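Local coordinates for ankyrin repeat domain protein (Legionella pneumophila subsp. pneumophila, PDB 6MCA) that is a bacterial effector with ankyrin repeats and a cysteine protease-like region, and interacts with the host LARP7 component of the 7SK snRNP complex, at residues A[291-303]-A[327-341]. Residues are numbered along the deposited sequence; the frame is centred on the assembly and turned at random.
Sequences SVNIYRITRPEAL and QQLGLLPFAQMPISS
The carbonyl oxygen of Ile294 is gripped by two successive amides of the opposite strand, Phe334 N and Ala335 N. The Phe334 bond lies in the carbonyl plane but is bent (143° at the hydrogen), whereas that from Ala335 N is straighter (166°). This is a classic beta bulge, which shifts the antiparallel register of strands 292-297 and 331-337 by one residue. Beyond it, Arg296 and Leu332 exchange backbone bonds, Arg296 N to Leu332 O at 2.8 Å and Leu332 N to Arg296 O at 3.0 Å. Near the bulge Leu331 CD1 sits off-centre above one face of the Tyr295 ring, while Tyr295 CD2 approaches Pro333 CG at 4.0 Å. Next along, Ile297 and Leu331 run alongside each other off the same face of the sheet, Ile297 CG1 3.9 Å from Leu331 CD2. Gly330, with positive phi after helix 318-329, offers its carbonyl to Thr298 N, which comes from above its plane, and to Thr298 OG1, in plane on a lone pair but doubtfully close. A water links Arg299 NE to Gln327 O.

At the other end, a chi1 of -76°, OG anti to the carbonyl carbon, brings Ser291 OG to Ile339 O, donating at 2.9 Å from above the carbonyl plane. Here Val292 divides its branches: CG1 packs on Met337 CB, and CG2 meets Ile339 CG1 at 3.7 Å. Helix 355-364 touches all three through Val358 and Pro357, and Leu377 of helix 373-399 adds to Met337 and Ile339. Strand 331-337 is an outermost strand of the five-stranded antiparallel sheet, with strand 292-297 between it and strand 276-280.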
ATOM      1  N   SER A 291      14.599 -12.697 -11.580  1.00 33.31           N
ATOM      2  CA  SER A 291      13.816 -11.819 -10.718  1.00 21.44           C
ATOM      3  C   SER A 291      14.678 -11.092  -9.694  1.00 26.28           C
ATOM      4  O   SER A 291      14.487  -9.892  -9.469  1.00 23.88           O
ATOM      5  CB  SER A 291      12.722 -12.617 -10.012  1.00 27.40           C
ATOM      6  OG  SER A 291      11.655 -12.916 -10.895  1.00 36.52           O
ATOM      7  N   VAL A 292      15.617 -11.789  -9.059  1.00 20.62           N
ATOM      8  CA  VAL A 292      16.332 -11.261  -7.901  1.00 19.40           C
ATOM      9  C   VAL A 292      17.823 -11.491  -8.085  1.00 31.82           C
ATOM     10  O   VAL A 292      18.275 -12.644  -8.136  1.00 23.68           O
ATOM     11  CB  VAL A 292      15.856 -11.909  -6.590  1.00 21.62           C
ATOM     12  CG1 VAL A 292      16.816 -11.570  -5.462  1.00 22.49           C
ATOM     13  CG2 VAL A 292      14.442 -11.460  -6.259  1.00 22.39           C
ATOM     14  N   ASN A 293      18.589 -10.399  -8.134  1.00 22.33           N
ATOM     15  CA  ASN A 293      20.040 -10.457  -8.265  1.00 18.46           C
ATOM     16  C   ASN A 293      20.706  -9.777  -7.075  1.00 25.90           C
ATOM     17  O   ASN A 293      20.283  -8.699  -6.648  1.00 21.06           O
ATOM     18  CB  ASN A 293      20.507  -9.798  -9.567  1.00 22.66           C
ATOM     19  CG  ASN A 293      20.135 -10.605 -10.792  1.00 21.48           C
ATOM     20  OD1 ASN A 293      20.831 -11.553 -11.158  1.00 23.80           O
ATOM     21  ND2 ASN A 293      19.034 -10.236 -11.435  1.00 21.79           N
ATOM     22  N   ILE A 294      21.761 -10.404  -6.553  1.00 18.86           N
ATOM     23  CA  ILE A 294      22.486  -9.924  -5.383  1.00 17.79           C
ATOM     24  C   ILE A 294      23.940  -9.705  -5.775  1.00 18.32           C
ATOM     25  O   ILE A 294      24.598 -10.625  -6.276  1.00 23.31           O
ATOM     26  CB  ILE A 294      22.382 -10.912  -4.206  1.00 18.22           C
ATOM     27  CG1 ILE A 294      20.915 -11.226  -3.897  1.00 20.13           C
ATOM     28  CG2 ILE A 294      23.090 -10.357  -2.977  1.00 14.71           C
ATOM     29  CD1 ILE A 294      20.726 -12.402  -2.966  1.00 22.95           C
ATOM     30  N   TYR A 295      24.436  -8.497  -5.529  1.00 19.31           N
ATOM     31  CA  TYR A 295      25.781  -8.066  -5.864  1.00 20.91           C
ATOM     32  C   TYR A 295      26.526  -7.660  -4.600  1.00 21.11           C
ATOM     33  O   TYR A 295      25.924  -7.357  -3.565  1.00 24.29           O
ATOM     34  CB  TYR A 295      25.768  -6.868  -6.829  1.00 19.35           C
ATOM     35  CG  TYR A 295      24.740  -6.926  -7.938  1.00 14.51           C
ATOM     36  CD1 TYR A 295      23.405  -6.622  -7.696  1.00 16.77           C
ATOM     37  CD2 TYR A 295      25.112  -7.247  -9.236  1.00 20.51           C
ATOM     38  CE1 TYR A 295      22.467  -6.665  -8.709  1.00 13.21           C
ATOM     39  CE2 TYR A 295      24.182  -7.288 -10.257  1.00 19.37           C
ATOM     40  CZ  TYR A 295      22.862  -6.996  -9.989  1.00 33.36           C
ATOM     41  OH  TYR A 295      21.934  -7.038 -11.004  1.00 38.00           O
ATOM     42  N   ARG A 296      27.852  -7.640  -4.703  1.00 19.69           N
ATOM     43  CA  ARG A 296      28.699  -7.045  -3.680  1.00 23.38           C
ATOM     44  C   ARG A 296      29.032  -5.614  -4.080  1.00 25.47           C
ATOM     45  O   ARG A 296      29.390  -5.354  -5.235  1.00 24.54           O
ATOM     46  CB  ARG A 296      29.984  -7.851  -3.488  1.00 21.98           C
ATOM     47  CG  ARG A 296      30.903  -7.282  -2.414  1.00 28.59           C
ATOM     48  CD  ARG A 296      32.331  -7.788  -2.558  1.00 33.76           C
ATOM     49  NE  ARG A 296      32.409  -9.244  -2.504  1.00 38.57           N
ATOM     50  CZ  ARG A 296      32.410  -9.950  -1.378  1.00 71.69           C
ATOM     51  NH1 ARG A 296      32.484 -11.274  -1.424  1.00 45.22           N
ATOM     52  NH2 ARG A 296      32.333  -9.336  -0.206  1.00 60.25           N
ATOM     53  N   ILE A 297      28.908  -4.691  -3.132  1.00 27.91           N
ATOM     54  CA  ILE A 297      29.219  -3.286  -3.378  1.00 23.24           C
ATOM     55  C   ILE A 297      30.727  -3.107  -3.233  1.00 28.22           C
ATOM     56  O   ILE A 297      31.259  -3.118  -2.121  1.00 33.79           O
ATOM     57  CB  ILE A 297      28.453  -2.363  -2.426  1.00 22.34           C
ATOM     58  CG1 ILE A 297      26.944  -2.550  -2.603  1.00 24.05           C
ATOM     59  CG2 ILE A 297      28.844  -0.913  -2.658  1.00 22.71           C
ATOM     60  CD1 ILE A 297      26.120  -1.951  -1.484  1.00 21.58           C
ATOM     61  N   THR A 298      31.421  -2.952  -4.361  1.00 16.92           N
ATOM     62  CA  THR A 298      32.871  -2.808  -4.358  1.00 28.83           C
ATOM     63  C   THR A 298      33.330  -1.357  -4.312  1.00 27.03           C
ATOM     64  O   THR A 298      34.508  -1.107  -4.033  1.00 37.81           O
ATOM     65  CB  THR A 298      33.483  -3.494  -5.585  1.00 21.71           C
ATOM     66  OG1 THR A 298      33.088  -2.801  -6.777  1.00 24.00           O
ATOM     67  CG2 THR A 298      33.027  -4.946  -5.668  1.00 15.79           C
ATOM     68  N   ARG A 299      32.438  -0.399  -4.570  1.00 27.09           N
ATOM     69  CA  ARG A 299      32.721   1.025  -4.401  1.00 30.56           C
ATOM     70  C   ARG A 299      31.708   1.610  -3.420  1.00 25.31           C
ATOM     71  O   ARG A 299      30.820   2.376  -3.813  1.00 28.82           O
ATOM     72  CB  ARG A 299      32.682   1.770  -5.736  1.00 27.19           C
ATOM     73  CG  ARG A 299      33.444   1.087  -6.865  1.00 30.63           C
ATOM     74  CD  ARG A 299      33.214   1.791  -8.199  1.00 28.94           C
ATOM     75  NE  ARG A 299      34.235   1.446  -9.187  1.00 45.07           N
ATOM     76  CZ  ARG A 299      35.453   1.978  -9.231  1.00 51.48           C
ATOM     77  NH1 ARG A 299      35.815   2.891  -8.340  1.00 30.93           N
ATOM     78  NH2 ARG A 299      36.314   1.597 -10.166  1.00 38.90           N
ATOM     79  N   PRO A 300      31.814   1.271  -2.131  1.00 31.22           N
ATOM     80  CA  PRO A 300      30.854   1.814  -1.156  1.00 34.97           C
ATOM     81  C   PRO A 300      30.985   3.312  -0.955  1.00 39.72           C
ATOM     82  O   PRO A 300      30.050   3.935  -0.434  1.00 40.95           O
ATOM     83  CB  PRO A 300      31.186   1.046   0.130  1.00 26.23           C
ATOM     84  CG  PRO A 300      32.630   0.707  -0.017  1.00 29.96           C
ATOM     85  CD  PRO A 300      32.861   0.464  -1.484  1.00 26.41           C
ATOM     86  N   GLU A 301      32.111   3.907  -1.353  1.00 28.96           N
ATOM     87  CA  GLU A 301      32.298   5.346  -1.220  1.00 35.52           C
ATOM     88  C   GLU A 301      31.356   6.140  -2.117  1.00 39.96           C
ATOM     89  O   GLU A 301      31.175   7.341  -1.892  1.00 41.50           O
ATOM     90  CB  GLU A 301      33.750   5.715  -1.537  1.00 33.70           C
ATOM     91  CG  GLU A 301      34.176   5.404  -2.968  1.00 32.09           C
ATOM     92  CD  GLU A 301      34.699   3.988  -3.139  0.44 29.21           C
ATOM     93  OE1 GLU A 301      34.594   3.189  -2.185  0.86 36.40           O
ATOM     94  OE2 GLU A 301      35.218   3.674  -4.231  0.87 36.19           O
ATOM     95  N   ALA A 302      30.760   5.505  -3.124  1.00 33.86           N
ATOM     96  CA  ALA A 302      29.816   6.172  -4.010  1.00 27.42           C
ATOM     97  C   ALA A 302      28.392   6.172  -3.472  1.00 31.20           C
ATOM     98  O   ALA A 302      27.530   6.847  -4.045  1.00 33.14           O
ATOM     99  CB  ALA A 302      29.836   5.515  -5.393  1.00 22.34           C
ATOM    100  N   LEU A 303      28.127   5.433  -2.393  1.00 21.26           N
ATOM    101  CA  LEU A 303      26.795   5.360  -1.793  1.00 42.09           C
ATOM    102  C   LEU A 303      26.659   6.510  -0.797  1.00 37.43           C
ATOM    103  O   LEU A 303      26.798   6.352   0.417  1.00 28.69           O
ATOM    104  CB  LEU A 303      26.589   3.999  -1.137  1.00 23.14           C
ATOM    105  CG  LEU A 303      25.207   3.589  -0.627  1.00 33.68           C
ATOM    106  CD1 LEU A 303      24.131   3.952  -1.622  1.00 37.71           C
ATOM    107  CD2 LEU A 303      25.184   2.096  -0.353  1.00 40.41           C
ATOM    108  N   GLN A 327      27.566   0.738 -12.359  1.00 22.10           N
ATOM    109  CA  GLN A 327      28.887   1.312 -12.583  1.00 31.52           C
ATOM    110  C   GLN A 327      29.315   2.192 -11.415  1.00 28.21           C
ATOM    111  O   GLN A 327      30.483   2.169 -11.010  1.00 36.61           O
ATOM    112  CB  GLN A 327      28.890   2.110 -13.887  1.00 36.35           C
ATOM    113  CG  GLN A 327      30.098   3.009 -14.066  1.00 47.91           C
ATOM    114  CD  GLN A 327      30.829   2.745 -15.364  1.00 45.87           C
ATOM    115  OE1 GLN A 327      30.489   1.820 -16.103  1.00 52.58           O
ATOM    116  NE2 GLN A 327      31.836   3.559 -15.652  1.00 49.41           N
ATOM    117  N   GLN A 328      28.385   2.972 -10.859  1.00 25.61           N
ATOM    118  CA  GLN A 328      28.743   3.888  -9.779  1.00 30.68           C
ATOM    119  C   GLN A 328      29.124   3.131  -8.513  1.00 28.58           C
ATOM    120  O   GLN A 328      30.134   3.445  -7.871  1.00 23.65           O
ATOM    121  CB  GLN A 328      27.593   4.859  -9.508  1.00 21.72           C
ATOM    122  CG  GLN A 328      27.344   5.848 -10.639  1.00 37.43           C
ATOM    123  CD  GLN A 328      26.152   6.749 -10.379  1.00 43.56           C
ATOM    124  OE1 GLN A 328      25.692   6.882  -9.245  1.00 41.83           O
ATOM    125  NE2 GLN A 328      25.644   7.376 -11.435  1.00 38.36           N
ATOM    126  N   LEU A 329      28.334   2.125  -8.138  1.00 18.82           N
ATOM    127  CA  LEU A 329      28.601   1.354  -6.932  1.00 22.00           C
ATOM    128  C   LEU A 329      29.574   0.204  -7.153  1.00 29.56           C
ATOM    129  O   LEU A 329      30.013  -0.409  -6.173  1.00 27.38           O
ATOM    130  CB  LEU A 329      27.293   0.800  -6.353  1.00 25.04           C
ATOM    131  CG  LEU A 329      26.166   1.801  -6.090  1.00 20.30           C
ATOM    132  CD1 LEU A 329      24.953   1.093  -5.505  1.00 20.62           C
ATOM    133  CD2 LEU A 329      26.637   2.914  -5.167  1.00 23.32           C
ATOM    134  N   GLY A 330      29.926  -0.099  -8.401  1.00 26.08           N
ATOM    135  CA  GLY A 330      30.784  -1.232  -8.688  1.00 21.88           C
ATOM    136  C   GLY A 330      30.143  -2.539  -8.270  1.00 23.33           C
ATOM    137  O   GLY A 330      30.727  -3.313  -7.505  1.00 21.74           O
ATOM    138  N   LEU A 331      28.935  -2.791  -8.769  1.00 16.41           N
ATOM    139  CA  LEU A 331      28.132  -3.929  -8.333  1.00 19.02           C
ATOM    140  C   LEU A 331      28.684  -5.209  -8.947  1.00 27.63           C
ATOM    141  O   LEU A 331      28.512  -5.459 -10.144  1.00 21.76           O
ATOM    142  CB  LEU A 331      26.670  -3.720  -8.715  1.00 15.54           C
ATOM    143  CG  LEU A 331      25.969  -2.581  -7.975  1.00 23.63           C
ATOM    144  CD1 LEU A 331      24.485  -2.558  -8.306  1.00 25.95           C
ATOM    145  CD2 LEU A 331      26.191  -2.708  -6.474  1.00 12.85           C
ATOM    146  N   LEU A 332      29.335  -6.027  -8.123  1.00 19.13           N
ATOM    147  CA  LEU A 332      29.898  -7.292  -8.576  1.00 17.67           C
ATOM    148  C   LEU A 332      28.877  -8.404  -8.378  1.00 20.69           C
ATOM    149  O   LEU A 332      28.517  -8.698  -7.230  1.00 21.30           O
ATOM    150  CB  LEU A 332      31.173  -7.608  -7.810  1.00 20.15           C
ATOM    151  CG  LEU A 332      31.843  -8.963  -8.042  1.00 36.24           C
ATOM    152  CD1 LEU A 332      32.084  -9.208  -9.522  1.00 21.48           C
ATOM    153  CD2 LEU A 332      33.144  -9.046  -7.261  1.00 23.91           C
ATOM    154  N   PRO A 333      28.386  -9.038  -9.445  1.00 31.94           N
ATOM    155  CA  PRO A 333      27.384 -10.102  -9.285  1.00 23.34           C
ATOM    156  C   PRO A 333      27.883 -11.212  -8.373  1.00 21.53           C
ATOM    157  O   PRO A 333      29.016 -11.684  -8.498  1.00 30.28           O
ATOM    158  CB  PRO A 333      27.168 -10.600 -10.719  1.00 25.41           C
ATOM    159  CG  PRO A 333      27.534  -9.437 -11.574  1.00 23.86           C
ATOM    160  CD  PRO A 333      28.662  -8.747 -10.861  1.00 32.55           C
ATOM    161  N   PHE A 334      27.020 -11.629  -7.449  1.00 24.39           N
ATOM    162  CA  PHE A 334      27.409 -12.595  -6.431  1.00 17.59           C
ATOM    163  C   PHE A 334      26.439 -13.769  -6.371  1.00 26.15           C
ATOM    164  O   PHE A 334      26.863 -14.929  -6.357  1.00 25.15           O
ATOM    165  CB  PHE A 334      27.500 -11.911  -5.065  1.00 23.08           C
ATOM    166  CG  PHE A 334      27.841 -12.844  -3.939  1.00 27.71           C
ATOM    167  CD1 PHE A 334      29.152 -13.229  -3.715  1.00 26.82           C
ATOM    168  CD2 PHE A 334      26.851 -13.333  -3.101  1.00 26.09           C
ATOM    169  CE1 PHE A 334      29.471 -14.088  -2.679  1.00 30.09           C
ATOM    170  CE2 PHE A 334      27.161 -14.192  -2.064  1.00 31.02           C
ATOM    171  CZ  PHE A 334      28.473 -14.569  -1.851  1.00 28.20           C
ATOM    172  N   ALA A 335      25.140 -13.485  -6.335  1.00 17.34           N
ATOM    173  CA  ALA A 335      24.150 -14.539  -6.168  1.00 21.91           C
ATOM    174  C   ALA A 335      22.849 -14.141  -6.850  1.00 18.15           C
ATOM    175  O   ALA A 335      22.678 -13.013  -7.311  1.00 24.07           O
ATOM    176  CB  ALA A 335      23.908 -14.848  -4.686  1.00 16.54           C
ATOM    177  N   GLN A 336      21.922 -15.094  -6.901  1.00 20.34           N
ATOM    178  CA  GLN A 336      20.598 -14.849  -7.450  1.00 28.11           C
ATOM    179  C   GLN A 336      19.594 -15.672  -6.660  1.00 25.98           C
ATOM    180  O   GLN A 336      19.953 -16.633  -5.977  1.00 21.12           O
ATOM    181  CB  GLN A 336      20.528 -15.194  -8.942  1.00 17.78           C
ATOM    182  CG  GLN A 336      20.886 -16.636  -9.261  1.00 40.36           C
ATOM    183  CD  GLN A 336      21.123 -16.870 -10.742  1.00 62.95           C
ATOM    184  OE1 GLN A 336      22.211 -16.609 -11.257  1.00 49.13           O
ATOM    185  NE2 GLN A 336      20.106 -17.371 -11.432  1.00 38.71           N
ATOM    186  N   MET A 337      18.324 -15.282  -6.755  1.00 24.22           N
ATOM    187  CA  MET A 337      17.281 -16.009  -6.044  1.00 22.69           C
ATOM    188  C   MET A 337      16.171 -16.407  -7.013  1.00 35.21           C
ATOM    189  O   MET A 337      15.698 -15.564  -7.794  1.00 34.14           O
ATOM    190  CB  MET A 337      16.713 -15.183  -4.883  1.00 29.31           C
ATOM    191  CG  MET A 337      17.568 -15.245  -3.624  1.00 40.04           C
ATOM    192  SD  MET A 337      16.836 -14.425  -2.195  1.00 55.84           S
ATOM    193  CE  MET A 337      15.303 -15.337  -2.023  1.00 25.30           C
ATOM    194  N   PRO A 338      15.733 -17.670  -6.994  1.00 27.77           N
ATOM    195  CA  PRO A 338      14.679 -18.148  -7.915  1.00 33.74           C
ATOM    196  C   PRO A 338      13.283 -17.717  -7.482  1.00 39.61           C
ATOM    197  O   PRO A 338      12.433 -18.514  -7.075  1.00 53.51           O
ATOM    198  CB  PRO A 338      14.871 -19.667  -7.866  1.00 31.88           C
ATOM    199  CG  PRO A 338      15.375 -19.924  -6.488  1.00 37.85           C
ATOM    200  CD  PRO A 338      16.254 -18.750  -6.138  1.00 32.06           C
ATOM    201  N   ILE A 339      13.031 -16.417  -7.570  1.00 35.66           N
ATOM    202  CA  ILE A 339      11.718 -15.855  -7.284  1.00 35.86           C
ATOM    203  C   ILE A 339      10.896 -15.886  -8.566  1.00 34.68           C
ATOM    204  O   ILE A 339      11.385 -15.509  -9.637  1.00 36.79           O
ATOM    205  CB  ILE A 339      11.842 -14.423  -6.734  1.00 41.14           C
ATOM    206  CG1 ILE A 339      12.459 -14.440  -5.333  1.00 37.62           C
ATOM    207  CG2 ILE A 339      10.491 -13.734  -6.720  1.00 34.76           C
ATOM    208  CD1 ILE A 339      11.444 -14.501  -4.208  1.00 40.67           C
ATOM    209  N   SER A 340       9.650 -16.346  -8.461  1.00 30.97           N
ATOM    210  CA  SER A 340       8.807 -16.501  -9.639  1.00 27.78           C
ATOM    211  C   SER A 340       8.531 -15.151 -10.292  1.00 40.02           C
ATOM    212  O   SER A 340       8.400 -14.122  -9.623  1.00 33.65           O
ATOM    213  CB  SER A 340       7.489 -17.180  -9.265  1.00 29.93           C
ATOM    214  OG  SER A 340       6.601 -16.268  -8.644  1.00 47.08           O
ATOM    215  N   SER A 341       8.445 -15.165 -11.619  1.00 40.36           N
ATOM    216  CA  SER A 341       8.196 -13.952 -12.379  1.00 42.46           C
ATOM    217  C   SER A 341       6.722 -13.563 -12.313  1.00 35.21           C
ATOM    218  O   SER A 341       5.838 -14.394 -12.089  1.00 42.87           O
ATOM    219  CB  SER A 341       8.619 -14.133 -13.838  1.00 38.20           C
ATOM    220  OG  SER A 341      10.012 -14.369 -13.943  1.00 67.64           O
TER
HETATM  221  O   HOH W   1      16.935 -14.542 -10.257  1.00 30.49           O
HETATM  222  O   HOH W   2      32.860   0.585 -11.455  1.00 31.27           O